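Local coordinates for uncharacterized protein (Legionella longbeachae NSW150, PDB 4JZA), which is a phosphoinositide phosphatase that probably removes the 3-phosphate from phosphatidylinositol 3-phosphate and is linked to lipid metabolism in the encounter between pathogen and host, at residues V211-Y214 with L215-I218; Q263-M266 with M267-L270; G746-N749 with I750-E754; R684-G687 with E688-T692; E367-A370 with K371-R374. All coordinates share one frame; numbering follows the deposited sequence.

Overall arrangement
The five contacts are all local, joining neighbouring turns or adjoining residues, and they sample three distant regions of one chain. Interactions 1 and 2 come first in sequence, both in the phosphoinositide phosphatase insertion domain, on helices 214-234 and 261-270, with centres about 19 Å apart. Interaction 5 follows, in strand 365-374 of the mixed sheet, its centre about 44 Å from that of interaction 2. Interactions 4 and then 3 come last, in the C-terminal domain range on helices 676-702 and 748-761. These two touch, their centres about 8 Å apart, whereas interactions 2 and 3 lie about 65 Å apart, centre to centre. Helical insertion, central sheet and C-terminal helices thus form an extended molecule.

Interaction 1: V211-Y214 with L215-I218; sequences VTSY and LEVI
Ser213 and Glu216 meet where the loop after helix 198-206 turns into helix 214-234. The hydroxyl OG of Ser213 accepts from Glu216 N over 3.0 Å in a fairly straight bond; with chi1 at 79° it lies between the backbone N and the carbonyl carbon, where it can take that amide. Glu216 in turn extends its chain along the loop, and its OE1 takes the N-H of Thr212 at 2.9 Å, almost linearly but from 45° above the carboxylate plane. A weak 3.5 Å bond from Thr212 OG1 adds to the same oxygen. This is N-capping by serine, and it resembles a capping box except that the glutamate receives the amide one residue before the N-cap. The capping side is the looser one, with Thr212 and Leu215 exposed and Ser213 and Glu216 partly so. The opposite character appears at Tyr214, which is buried. Its CG is anti to the backbone N (chi1 -163°), and the ring atom CD2 comes 4.0 Å from Ile218 CD1, the two side chains crossing at about a right angle. Tyr214 also packs on Trp297, Ala300 and Ile296, while its OH bonds to Leu288 O. Beside it the buried Val217 turns CG2 to Val211 CG1 at 3.8 Å, again nearly perpendicular, and touches Thr301. Ile218 N closes the regular helical bond to Tyr214 O at 3.1 Å.

Interaction 2: Q263-M266 with M267-L270; sequences QREM and MRIL
Arg268 and Glu265 form an i to i+3 salt bridge on helix 261-270 of the insertion domain, and the arginine can be followed outward from the backbone. Its CB lies 3.5 Å from Glu265 O, one turn back. The chain then runs out with CG anti to the backbone N (chi1 -174°). CD lies 3.6 Å from Glu265 OE1, and the bend at chi3 turns NE toward that oxygen. NE donates to it at 2.8 Å, and NH2 reaches Glu265 OE2 at 3.0 Å. The grip is therefore side-on, one nitrogen to each oxygen, with the carboxylate at the guanidinium edge and the two planes only 20° apart. Both oxygens are met on their syn side, somewhat out of the carboxylate plane. The glutamate cooperates by bending at chi2, so that its end swings back to the arginine. Two bonds hold each flat group against rotation, and the carboxylate probably eases the repulsion between Arg268 and nearby Arg264. Phe256 touches the side chains of both arginines. A different side of the helix is apolar: selenomethionine Met266 packs on Tyr203 and Phe221, and its CG lies alongside Leu270 CD1 at 4.1 Å.

Interaction 3: G746-N749 with I750-E754; sequences GKDN and IIRIE
Asp748 and Arg752 face each other one turn apart at the beginning of helix 748-761. Asp748 points its CB away from the following turn, yet OD1 swings back to 3.9 Å from Arg752 NE. Arg752 has CG anti to the carbonyl carbon (chi1 -62°), which sets CG 3.5 Å from Asp748 O, and the bend at chi2 (-69°) redirects the rest of the chain. Carboxylate and guanidinium planes stand 72° apart. Because OD1 lies well out of the guanidinium plane, no N-H is aimed at it, and the salt bridge is long and purely electrostatic. The directed bond of this arginine goes elsewhere, from NH1 to Ser742 O. Ile750 takes the same first torsion; its CB and CG1 lean against Lys747 O, the former at 3.4 Å, while Ile750 N bonds to that oxygen at 2.9 Å. Ile753 CD1 approaches Asn749 O to 3.7 Å. Asn749 turns its amide off the helix: OD1 bonds to Ser744 OG, and ND2 to Thr692 OG1 on helix 676-702. The chemistry thus separates two tasks: the amide and the NH1 bond fix positions by direction, whereas Asp748 supplies negative charge that probably suits both the arginine and the amino end of a helix.

Interaction 4: R684-G687 with E688-T692; sequences RQLG and ESNCT
Leu686 and Asn690 cross at about a right angle on helix 676-702, on the two sides of a kink. The leucine sends CD2 to 4.1 Å from Asn690 CB, and that CB in turn sits 3.3 Å from the carbonyl oxygen of Leu686. Asn690 points its CB toward the preceding turn, with CG anti to the carbonyl carbon (chi1 -80°); ND2 then comes within 3.4 Å of Leu686 O, but the angle is poor and the bond weak. Its stronger partner is Ser795 OG on helix 794-817, whose Val798 packs on both Leu686 and Asn690. Another flank of the leucine is met by sulfur: Cys691 SG lies 3.7 Å from Leu686 CB, an apolar touch between buried residues. Between the two arms stands Gly687, whose positive phi of 79° suits a residue without a side chain. The backbone changes course here, and the amides of Glu688 and Ser689 lack their usual helical acceptors. Helical bonding resumes with Cys691 N to Gly687 O at 3.0 Å, nearly linear. At the next residue, Glu688 O is gripped twice, by Thr692 N at 3.0 Å and by Thr692 OG1 at 3.1 Å, from opposite faces of its carbonyl plane. In chemical terms, the kink gives up regular backbone bonds, and Asn690 offers Leu686 O a weak bond in their place while joining the bend to helix 794-817.

Interaction 5: E367-A370 with K371-R374; sequences ELSA and KRYR
Ala370 stands between two different neighbours, Lys371 and Arg372, and meets each with a different part of itself. Toward Arg372 it presents its carbonyl, whose oxygen lies 3.5 Å from Arg372 CD and 3.9 Å from Arg372 CG. Its methyl group touches Leu540 of helix 524-542, against which Arg372 also lies. Lys371 abuts Ala370 through CB, 3.7 Å from Ala370 C, and otherwise heads away from it as an extended chain, an exposed residue whose NZ pairs with Glu165. These residues occupy the second arm of the beta hairpin made by strands 352-359 and 365-374. The arm is interrupted by a bulge or short loop, and it sits within the mixed sheet between strand 352-359 and the parallel strand 545-549. Backbone bonds between Ser369 and Leu356 and between Arg372 and His354 keep it in place. Arg372 reaches back along the chain instead: CG leaves anti to the carbonyl carbon (chi1 -68°), and bends at chi2 and chi3 carry the guanidinium round toward Ser369. There NH1 donates to Ser369 OG at 3.3 Å, a moderately straight bond with the oxygen at the guanidinium edge, 14° from its plane. Ser369 OG also donates a hydrogen bond to Ala370 O at 2.6 Å, the carbonyl that lies beside Arg372 CD. A weak bond from Leu356 N reaches the same OG. Arg372, though buried, has its charge met by a salt bridge from NH1 to Asp565 on helix 556-574.

Interaction 1: V211-Y214 with L215-I218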
loop_
_atom_site.group_PDB
_atom_site.type_symbol
_atom_site.label_atom_id
_atom_site.label_comp_id
_atom_site.label_asym_id
_atom_site.label_seq_id
_atom_site.Cartn_x
_atom_site.Cartn_y
_atom_site.Cartn_z
ATOM N N VAL A 211 -17.391 -25.716 22.194
ATOM C CA VAL A 211 -18.199 -26.199 21.065
ATOM C C VAL A 211 -17.286 -26.831 20.028
ATOM O O VAL A 211 -16.660 -26.116 19.289
ATOM C CB VAL A 211 -18.979 -25.041 20.432
ATOM C CG1 VAL A 211 -19.786 -25.515 19.251
ATOM C CG2 VAL A 211 -19.913 -24.391 21.440
ATOM N N THR A 212 -17.214 -28.164 19.990
ATOM C CA THR A 212 -16.122 -28.897 19.316
ATOM C C THR A 212 -16.565 -29.637 18.052
ATOM O O THR A 212 -15.796 -30.436 17.477
ATOM C CB THR A 212 -15.520 -29.997 20.247
ATOM O OG1 THR A 212 -16.424 -31.106 20.327
ATOM C CG2 THR A 212 -15.240 -29.491 21.680
ATOM N N SER A 213 -17.799 -29.419 17.604
ATOM C CA SER A 213 -18.237 -30.091 16.383
ATOM C C SER A 213 -19.395 -29.369 15.753
ATOM O O SER A 213 -20.045 -28.547 16.403
ATOM C CB SER A 213 -18.647 -31.536 16.671
ATOM O OG SER A 213 -19.951 -31.552 17.233
ATOM N N TYR A 214 -19.672 -29.707 14.490
ATOM C CA TYR A 214 -20.718 -29.028 13.749
ATOM C C TYR A 214 -22.093 -29.408 14.379
ATOM O O TYR A 214 -22.954 -28.560 14.612
ATOM C CB TYR A 214 -20.611 -29.314 12.244
ATOM C CG TYR A 214 -21.411 -28.298 11.469
ATOM C CD1 TYR A 214 -21.016 -26.968 11.407
ATOM C CD2 TYR A 214 -22.622 -28.635 10.874
ATOM C CE1 TYR A 214 -21.782 -26.019 10.750
ATOM C CE2 TYR A 214 -23.388 -27.684 10.215
ATOM C CZ TYR A 214 -22.958 -26.391 10.158
ATOM O OH TYR A 214 -23.725 -25.472 9.535
ATOM N N LEU A 215 -22.249 -30.669 14.755
ATOM C CA LEU A 215 -23.387 -31.059 15.584
ATOM C C LEU A 215 -23.554 -30.184 16.843
ATOM O O LEU A 215 -24.647 -29.729 17.149
ATOM C CB LEU A 215 -23.279 -32.544 15.950
ATOM C CG LEU A 215 -23.524 -33.503 14.769
ATOM C CD1 LEU A 215 -23.222 -34.979 15.079
ATOM C CD2 LEU A 215 -24.960 -33.340 14.290
ATOM N N GLU A 216 -22.482 -29.913 17.564
ATOM C CA GLU A 216 -22.602 -29.020 18.714
ATOM C C GLU A 216 -22.962 -27.581 18.314
ATOM O O GLU A 216 -23.605 -26.849 19.086
ATOM C CB GLU A 216 -21.361 -29.098 19.617
ATOM C CG GLU A 216 -21.322 -30.358 20.493
ATOM C CD GLU A 216 -20.037 -30.528 21.315
ATOM O OE1 GLU A 216 -19.267 -29.544 21.546
ATOM O OE2 GLU A 216 -19.817 -31.673 21.764
ATOM N N VAL A 217 -22.598 -27.167 17.105
ATOM C CA VAL A 217 -23.014 -25.834 16.644
ATOM C C VAL A 217 -24.514 -25.735 16.444
ATOM O O VAL A 217 -25.145 -24.829 16.968
ATOM C CB VAL A 217 -22.301 -25.424 15.349
ATOM C CG1 VAL A 217 -22.850 -24.096 14.822
ATOM C CG2 VAL A 217 -20.805 -25.305 15.623
ATOM N N ILE A 218 -25.095 -26.687 15.719
ATOM C CA ILE A 218 -26.547 -26.693 15.493
ATOM C C ILE A 218 -27.313 -26.657 16.804
ATOM O O ILE A 218 -28.230 -25.858 16.950
ATOM C CB ILE A 218 -26.992 -27.930 14.701
ATOM C CG1 ILE A 218 -26.352 -27.896 13.311
ATOM C CG2 ILE A 218 -28.525 -27.997 14.615
ATOM C CD1 ILE A 218 -26.152 -29.250 12.669
#

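Interaction 2: Q263-M266 with M267-L270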
loop_
_atom_site.group_PDB
_atom_site.type_symbol
_atom_site.label_atom_id
_atom_site.label_comp_id
_atom_site.label_asym_id
_atom_site.label_seq_id
_atom_site.Cartn_x
_atom_site.Cartn_y
_atom_site.Cartn_z
ATOM N N GLN A 263 -22.731 -15.904 21.247
ATOM C CA GLN A 263 -24.128 -15.472 21.247
ATOM C C GLN A 263 -24.163 -13.987 21.572
ATOM O O GLN A 263 -24.936 -13.231 20.982
ATOM C CB GLN A 263 -24.967 -16.282 22.246
ATOM C CG GLN A 263 -25.281 -17.703 21.772
ATOM C CD GLN A 263 -25.440 -18.664 22.925
ATOM O OE1 GLN A 263 -24.514 -18.861 23.696
ATOM N NE2 GLN A 263 -26.584 -19.247 23.062
ATOM N N ARG A 264 -23.286 -13.580 22.490
ATOM C CA ARG A 264 -23.192 -12.188 22.919
ATOM C C ARG A 264 -22.852 -11.261 21.729
ATOM O O ARG A 264 -23.535 -10.269 21.476
ATOM C CB ARG A 264 -22.155 -12.030 24.082
ATOM C CG ARG A 264 -22.344 -10.759 24.915
ATOM C CD ARG A 264 -21.370 -10.436 26.030
ATOM N NE ARG A 264 -20.881 -11.608 26.753
ATOM C CZ ARG A 264 -19.589 -11.922 26.889
ATOM N NH1 ARG A 264 -18.634 -11.141 26.358
ATOM N NH2 ARG A 264 -19.245 -13.023 27.562
ATOM N N GLU A 265 -21.796 -11.588 21.001
ATOM C CA GLU A 265 -21.335 -10.704 19.941
ATOM C C GLU A 265 -22.319 -10.692 18.765
ATOM O O GLU A 265 -22.465 -9.690 18.095
ATOM C CB GLU A 265 -19.893 -11.081 19.505
ATOM C CG GLU A 265 -18.821 -10.831 20.575
ATOM C CD GLU A 265 -18.935 -9.452 21.244
ATOM O OE1 GLU A 265 -19.036 -8.426 20.538
ATOM O OE2 GLU A 265 -18.944 -9.389 22.492
HETATM N N MSE A 266 -22.976 -11.819 18.523
HETATM C CA MSE A 266 -23.988 -11.896 17.509
HETATM C C MSE A 266 -25.124 -10.997 17.876
HETATM O O MSE A 266 -25.625 -10.293 17.029
HETATM C CB MSE A 266 -24.503 -13.306 17.388
HETATM C CG MSE A 266 -25.632 -13.379 16.346
HETATM SE SE MSE A 266 -26.459 -15.156 16.118
HETATM C CE MSE A 266 -25.780 -16.024 17.770
HETATM N N MSE A 267 -25.557 -11.000 19.132
HETATM C CA MSE A 267 -26.656 -10.111 19.537
HETATM C C MSE A 267 -26.250 -8.677 19.366
HETATM O O MSE A 267 -26.989 -7.891 18.775
HETATM C CB MSE A 267 -27.148 -10.309 20.977
HETATM C CG MSE A 267 -28.302 -11.323 21.126
HETATM SE SE MSE A 267 -29.862 -11.150 19.866
HETATM C CE MSE A 267 -29.163 -12.567 18.709
ATOM N N ARG A 268 -25.066 -8.326 19.868
ATOM C CA ARG A 268 -24.564 -6.948 19.784
ATOM C C ARG A 268 -24.790 -6.343 18.405
ATOM O O ARG A 268 -25.129 -5.175 18.278
ATOM C CB ARG A 268 -23.082 -6.881 20.149
ATOM C CG ARG A 268 -22.516 -5.464 20.222
ATOM C CD ARG A 268 -21.019 -5.471 20.464
ATOM N NE ARG A 268 -20.662 -6.424 21.510
ATOM C CZ ARG A 268 -20.847 -6.228 22.819
ATOM N NH1 ARG A 268 -21.393 -5.107 23.269
ATOM N NH2 ARG A 268 -20.474 -7.168 23.692
ATOM N N ILE A 269 -24.633 -7.144 17.374
ATOM C CA ILE A 269 -24.843 -6.657 16.028
ATOM C C ILE A 269 -26.307 -6.583 15.621
ATOM O O ILE A 269 -26.704 -5.682 14.877
ATOM C CB ILE A 269 -24.097 -7.539 15.034
ATOM C CG1 ILE A 269 -22.593 -7.336 15.242
ATOM C CG2 ILE A 269 -24.515 -7.204 13.620
ATOM C CD1 ILE A 269 -21.777 -8.605 15.180
ATOM N N LEU A 270 -27.106 -7.533 16.092
ATOM C CA LEU A 270 -28.511 -7.615 15.677
ATOM C C LEU A 270 -29.332 -6.542 16.393
ATOM O O LEU A 270 -30.288 -6.025 15.833
ATOM C CB LEU A 270 -29.080 -9.024 15.932
ATOM C CG LEU A 270 -28.601 -10.163 15.008
ATOM C CD1 LEU A 270 -29.188 -11.506 15.407
ATOM C CD2 LEU A 270 -28.946 -9.877 13.567
#

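Interaction 3: G746-N749 with I750-E754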
loop_
_atom_site.group_PDB
_atom_site.type_symbol
_atom_site.label_atom_id
_atom_site.label_comp_id
_atom_site.label_asym_id
_atom_site.label_seq_id
_atom_site.Cartn_x
_atom_site.Cartn_y
_atom_site.Cartn_z
ATOM N N GLY A 746 20.766 -17.485 -35.232
ATOM C CA GLY A 746 21.182 -17.389 -33.848
ATOM C C GLY A 746 20.201 -16.743 -32.895
ATOM O O GLY A 746 19.154 -17.330 -32.598
ATOM N N LYS A 747 20.581 -15.573 -32.363
ATOM C CA LYS A 747 19.706 -14.755 -31.518
ATOM C C LYS A 747 18.436 -14.428 -32.306
ATOM O O LYS A 747 17.318 -14.474 -31.765
ATOM C CB LYS A 747 20.382 -13.416 -31.098
ATOM C CG LYS A 747 20.781 -13.269 -29.621
ATOM C CD LYS A 747 22.265 -13.510 -29.369
ATOM C CE LYS A 747 22.798 -14.704 -30.165
ATOM N NZ LYS A 747 24.140 -15.150 -29.714
ATOM N N ASP A 748 18.631 -14.086 -33.585
ATOM C CA ASP A 748 17.527 -13.683 -34.469
ATOM C C ASP A 748 16.360 -14.691 -34.438
ATOM O O ASP A 748 15.201 -14.303 -34.389
ATOM C CB ASP A 748 18.037 -13.479 -35.908
ATOM C CG ASP A 748 17.390 -12.278 -36.604
ATOM O OD1 ASP A 748 16.175 -12.016 -36.409
ATOM O OD2 ASP A 748 18.122 -11.586 -37.349
ATOM N N ASN A 749 16.692 -15.978 -34.409
ATOM C CA ASN A 749 15.714 -17.056 -34.375
ATOM C C ASN A 749 14.737 -16.975 -33.231
ATOM O O ASN A 749 13.622 -17.452 -33.371
ATOM C CB ASN A 749 16.423 -18.405 -34.335
ATOM C CG ASN A 749 17.026 -18.800 -35.688
ATOM O OD1 ASN A 749 16.783 -18.142 -36.714
ATOM N ND2 ASN A 749 17.797 -19.897 -35.699
ATOM N N ILE A 750 15.149 -16.398 -32.105
ATOM C CA ILE A 750 14.258 -16.259 -30.955
ATOM C C ILE A 750 13.125 -15.280 -31.289
ATOM O O ILE A 750 11.987 -15.552 -30.957
ATOM C CB ILE A 750 15.005 -15.801 -29.692
ATOM C CG1 ILE A 750 16.068 -16.830 -29.300
ATOM C CG2 ILE A 750 14.071 -15.622 -28.515
ATOM C CD1 ILE A 750 16.785 -16.525 -27.972
ATOM N N ILE A 751 13.439 -14.161 -31.948
ATOM C CA ILE A 751 12.417 -13.172 -32.315
ATOM C C ILE A 751 11.506 -13.759 -33.395
ATOM O O ILE A 751 10.293 -13.588 -33.380
ATOM C CB ILE A 751 12.954 -11.779 -32.840
ATOM C CG1 ILE A 751 14.467 -11.533 -32.628
ATOM C CG2 ILE A 751 12.152 -10.632 -32.219
ATOM C CD1 ILE A 751 14.854 -10.609 -31.483
ATOM N N ARG A 752 12.094 -14.447 -34.356
ATOM C CA ARG A 752 11.305 -15.112 -35.404
ATOM C C ARG A 752 10.283 -16.077 -34.770
ATOM O O ARG A 752 9.118 -16.068 -35.163
ATOM C CB ARG A 752 12.201 -15.859 -36.387
ATOM C CG ARG A 752 13.189 -15.008 -37.182
ATOM C CD ARG A 752 12.470 -14.125 -38.183
ATOM N NE ARG A 752 13.369 -13.201 -38.890
ATOM C CZ ARG A 752 13.930 -13.427 -40.077
ATOM N NH1 ARG A 752 13.713 -14.573 -40.726
ATOM N NH2 ARG A 752 14.734 -12.511 -40.619
ATOM N N ILE A 753 10.708 -16.857 -33.761
ATOM C CA ILE A 753 9.814 -17.810 -33.124
ATOM C C ILE A 753 8.760 -17.050 -32.314
ATOM O O ILE A 753 7.618 -17.446 -32.300
ATOM C CB ILE A 753 10.565 -18.937 -32.330
ATOM C CG1 ILE A 753 10.628 -20.245 -33.090
ATOM C CG2 ILE A 753 9.794 -19.419 -31.120
ATOM C CD1 ILE A 753 11.312 -20.182 -34.421
ATOM N N GLU A 754 9.149 -15.960 -31.652
ATOM C CA GLU A 754 8.199 -15.072 -30.950
ATOM C C GLU A 754 7.090 -14.694 -31.930
ATOM O O GLU A 754 5.890 -14.830 -31.649
ATOM C CB GLU A 754 8.899 -13.791 -30.406
ATOM C CG GLU A 754 7.964 -12.751 -29.779
ATOM C CD GLU A 754 8.654 -11.472 -29.280
ATOM O OE1 GLU A 754 8.008 -10.393 -29.287
ATOM O OE2 GLU A 754 9.824 -11.521 -28.858
#

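Interaction 4: R684-G687 with E688-T692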
loop_
_atom_site.group_PDB
_atom_site.type_symbol
_atom_site.label_atom_id
_atom_site.label_comp_id
_atom_site.label_asym_id
_atom_site.label_seq_id
_atom_site.Cartn_x
_atom_site.Cartn_y
_atom_site.Cartn_z
ATOM N N ARG A 684 11.655 -16.953 -25.184
ATOM C CA ARG A 684 12.860 -16.757 -24.394
ATOM C C ARG A 684 13.106 -17.999 -23.536
ATOM O O ARG A 684 14.236 -18.467 -23.435
ATOM C CB ARG A 684 12.817 -15.445 -23.581
ATOM C CG ARG A 684 13.683 -14.352 -24.207
ATOM C CD ARG A 684 12.962 -13.033 -24.463
ATOM N NE ARG A 684 13.283 -12.073 -23.417
ATOM C CZ ARG A 684 13.138 -10.759 -23.528
ATOM N NH1 ARG A 684 12.653 -10.202 -24.637
ATOM N NH2 ARG A 684 13.476 -10.000 -22.503
ATOM N N GLN A 685 12.048 -18.567 -22.985
ATOM C CA GLN A 685 12.173 -19.848 -22.310
ATOM C C GLN A 685 12.650 -21.010 -23.232
ATOM O O GLN A 685 13.438 -21.830 -22.806
ATOM C CB GLN A 685 10.867 -20.220 -21.625
ATOM C CG GLN A 685 10.960 -21.435 -20.765
ATOM C CD GLN A 685 9.766 -21.579 -19.847
ATOM O OE1 GLN A 685 9.204 -22.592 -19.760
ATOM N NE2 GLN A 685 9.314 -20.585 -19.296
ATOM N N LEU A 686 12.213 -21.057 -24.487
ATOM C CA LEU A 686 12.774 -22.017 -25.439
ATOM C C LEU A 686 14.294 -21.855 -25.589
ATOM O O LEU A 686 15.045 -22.824 -25.631
ATOM C CB LEU A 686 12.090 -21.874 -26.799
ATOM C CG LEU A 686 10.735 -22.580 -26.772
ATOM C CD1 LEU A 686 9.788 -22.110 -27.861
ATOM C CD2 LEU A 686 10.894 -24.092 -26.850
ATOM N N GLY A 687 14.748 -20.619 -25.683
ATOM C CA GLY A 687 16.174 -20.328 -25.803
ATOM C C GLY A 687 16.667 -20.558 -27.206
ATOM O O GLY A 687 15.967 -21.139 -28.042
ATOM N N GLU A 688 17.897 -20.123 -27.444
ATOM C CA GLU A 688 18.458 -20.078 -28.767
ATOM C C GLU A 688 18.506 -21.468 -29.412
ATOM O O GLU A 688 18.121 -21.672 -30.561
ATOM C CB GLU A 688 19.854 -19.471 -28.695
ATOM C CG GLU A 688 20.310 -18.855 -30.012
ATOM C CD GLU A 688 21.837 -18.800 -30.167
ATOM O OE1 GLU A 688 22.348 -18.471 -31.270
ATOM O OE2 GLU A 688 22.547 -19.074 -29.182
ATOM N N SER A 689 19.003 -22.436 -28.663
ATOM C CA SER A 689 19.258 -23.730 -29.242
ATOM C C SER A 689 17.932 -24.319 -29.745
ATOM O O SER A 689 17.851 -24.798 -30.889
ATOM C CB SER A 689 19.996 -24.652 -28.254
ATOM O OG SER A 689 19.958 -26.010 -28.721
ATOM N N ASN A 690 16.898 -24.276 -28.909
ATOM C CA ASN A 690 15.587 -24.810 -29.301
ATOM C C ASN A 690 14.889 -24.044 -30.397
ATOM O O ASN A 690 14.347 -24.653 -31.346
ATOM C CB ASN A 690 14.669 -24.923 -28.114
ATOM C CG ASN A 690 14.967 -26.156 -27.311
ATOM O OD1 ASN A 690 15.533 -27.114 -27.840
ATOM N ND2 ASN A 690 14.645 -26.139 -26.035
ATOM N N CYS A 691 14.915 -22.718 -30.308
ATOM C CA CYS A 691 14.274 -21.922 -31.339
ATOM C C CYS A 691 14.870 -22.242 -32.693
ATOM O O CYS A 691 14.104 -22.307 -33.685
ATOM C CB CYS A 691 14.340 -20.419 -31.033
ATOM S SG CYS A 691 13.195 -19.975 -29.720
ATOM N N THR A 692 16.201 -22.470 -32.727
ATOM C CA THR A 692 16.894 -22.779 -33.984
ATOM C C THR A 692 16.465 -24.122 -34.573
ATOM O O THR A 692 16.251 -24.233 -35.774
ATOM C CB THR A 692 18.424 -22.685 -33.833
ATOM O OG1 THR A 692 18.768 -21.314 -33.601
ATOM C CG2 THR A 692 19.147 -23.117 -35.104
#

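Interaction 5: E367-A370 with K371-R374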
loop_
_atom_site.group_PDB
_atom_site.type_symbol
_atom_site.label_atom_id
_atom_site.label_comp_id
_atom_site.label_asym_id
_atom_site.label_seq_id
_atom_site.Cartn_x
_atom_site.Cartn_y
_atom_site.Cartn_z
ATOM N N GLU A 367 19.287 18.737 23.780
ATOM C CA GLU A 367 17.916 18.530 23.360
ATOM C C GLU A 367 17.138 19.810 23.161
ATOM O O GLU A 367 16.837 20.449 24.122
ATOM C CB GLU A 367 17.162 17.757 24.429
ATOM C CG GLU A 367 17.603 16.315 24.572
ATOM C CD GLU A 367 16.520 15.433 25.191
ATOM O OE1 GLU A 367 16.680 14.196 25.125
ATOM O OE2 GLU A 367 15.503 15.958 25.722
ATOM N N LEU A 368 16.744 20.163 21.937
ATOM C CA LEU A 368 15.904 21.363 21.670
ATOM C C LEU A 368 14.396 21.097 21.757
ATOM O O LEU A 368 13.576 21.993 21.964
ATOM C CB LEU A 368 16.207 21.903 20.288
ATOM C CG LEU A 368 17.666 22.318 20.096
ATOM C CD1 LEU A 368 17.858 22.919 18.710
ATOM C CD2 LEU A 368 18.131 23.313 21.158
ATOM N N SER A 369 14.008 19.858 21.586
ATOM C CA SER A 369 12.665 19.495 21.959
ATOM C C SER A 369 12.704 18.105 22.566
ATOM O O SER A 369 13.603 17.315 22.260
ATOM C CB SER A 369 11.731 19.517 20.727
ATOM O OG SER A 369 11.783 18.268 20.064
ATOM N N ALA A 370 11.711 17.803 23.400
ATOM C CA ALA A 370 11.363 16.395 23.707
ATOM C C ALA A 370 10.933 15.622 22.413
ATOM O O ALA A 370 10.753 16.199 21.315
ATOM C CB ALA A 370 10.223 16.334 24.729
ATOM N N LYS A 371 10.799 14.311 22.595
ATOM C CA LYS A 371 10.234 13.403 21.620
ATOM C C LYS A 371 8.789 13.745 21.322
ATOM O O LYS A 371 8.017 13.984 22.243
ATOM C CB LYS A 371 10.421 11.954 22.059
ATOM C CG LYS A 371 11.861 11.555 21.817
ATOM C CD LYS A 371 12.259 10.204 22.355
ATOM C CE LYS A 371 13.784 10.101 22.275
ATOM N NZ LYS A 371 14.243 8.692 22.072
ATOM N N ARG A 372 8.476 13.888 20.021
ATOM C CA ARG A 372 7.125 14.117 19.545
ATOM C C ARG A 372 6.820 12.919 18.651
ATOM O O ARG A 372 7.571 12.601 17.728
ATOM C CB ARG A 372 7.010 15.443 18.791
ATOM C CG ARG A 372 7.181 16.660 19.705
ATOM C CD ARG A 372 8.286 17.592 19.237
ATOM N NE ARG A 372 7.917 18.241 18.003
ATOM C CZ ARG A 372 8.771 18.752 17.126
ATOM N NH1 ARG A 372 10.077 18.722 17.328
ATOM N NH2 ARG A 372 8.297 19.320 16.027
ATOM N N TYR A 373 5.717 12.247 18.939
ATOM C CA TYR A 373 5.399 10.975 18.314
ATOM C C TYR A 373 4.441 11.084 17.137
ATOM O O TYR A 373 3.494 11.846 17.162
ATOM C CB TYR A 373 4.884 9.990 19.366
ATOM C CG TYR A 373 5.871 9.752 20.484
ATOM C CD1 TYR A 373 5.987 10.647 21.530
ATOM C CD2 TYR A 373 6.696 8.645 20.485
ATOM C CE1 TYR A 373 6.889 10.441 22.545
ATOM C CE2 TYR A 373 7.600 8.436 21.501
ATOM C CZ TYR A 373 7.692 9.342 22.527
ATOM O OH TYR A 373 8.586 9.146 23.544
ATOM N N ARG A 374 4.732 10.327 16.090
ATOM C CA ARG A 374 3.988 10.387 14.845
ATOM C C ARG A 374 3.602 8.997 14.377
ATOM O O ARG A 374 4.308 8.039 14.623
ATOM C CB ARG A 374 4.848 11.045 13.775
ATOM C CG ARG A 374 6.261 10.501 13.732
ATOM C CD ARG A 374 7.136 11.271 12.776
ATOM N NE ARG A 374 6.436 11.584 11.544
ATOM C CZ ARG A 374 7.019 12.097 10.474
ATOM N NH1 ARG A 374 8.310 12.345 10.483
ATOM N NH2 ARG A 374 6.312 12.361 9.399
#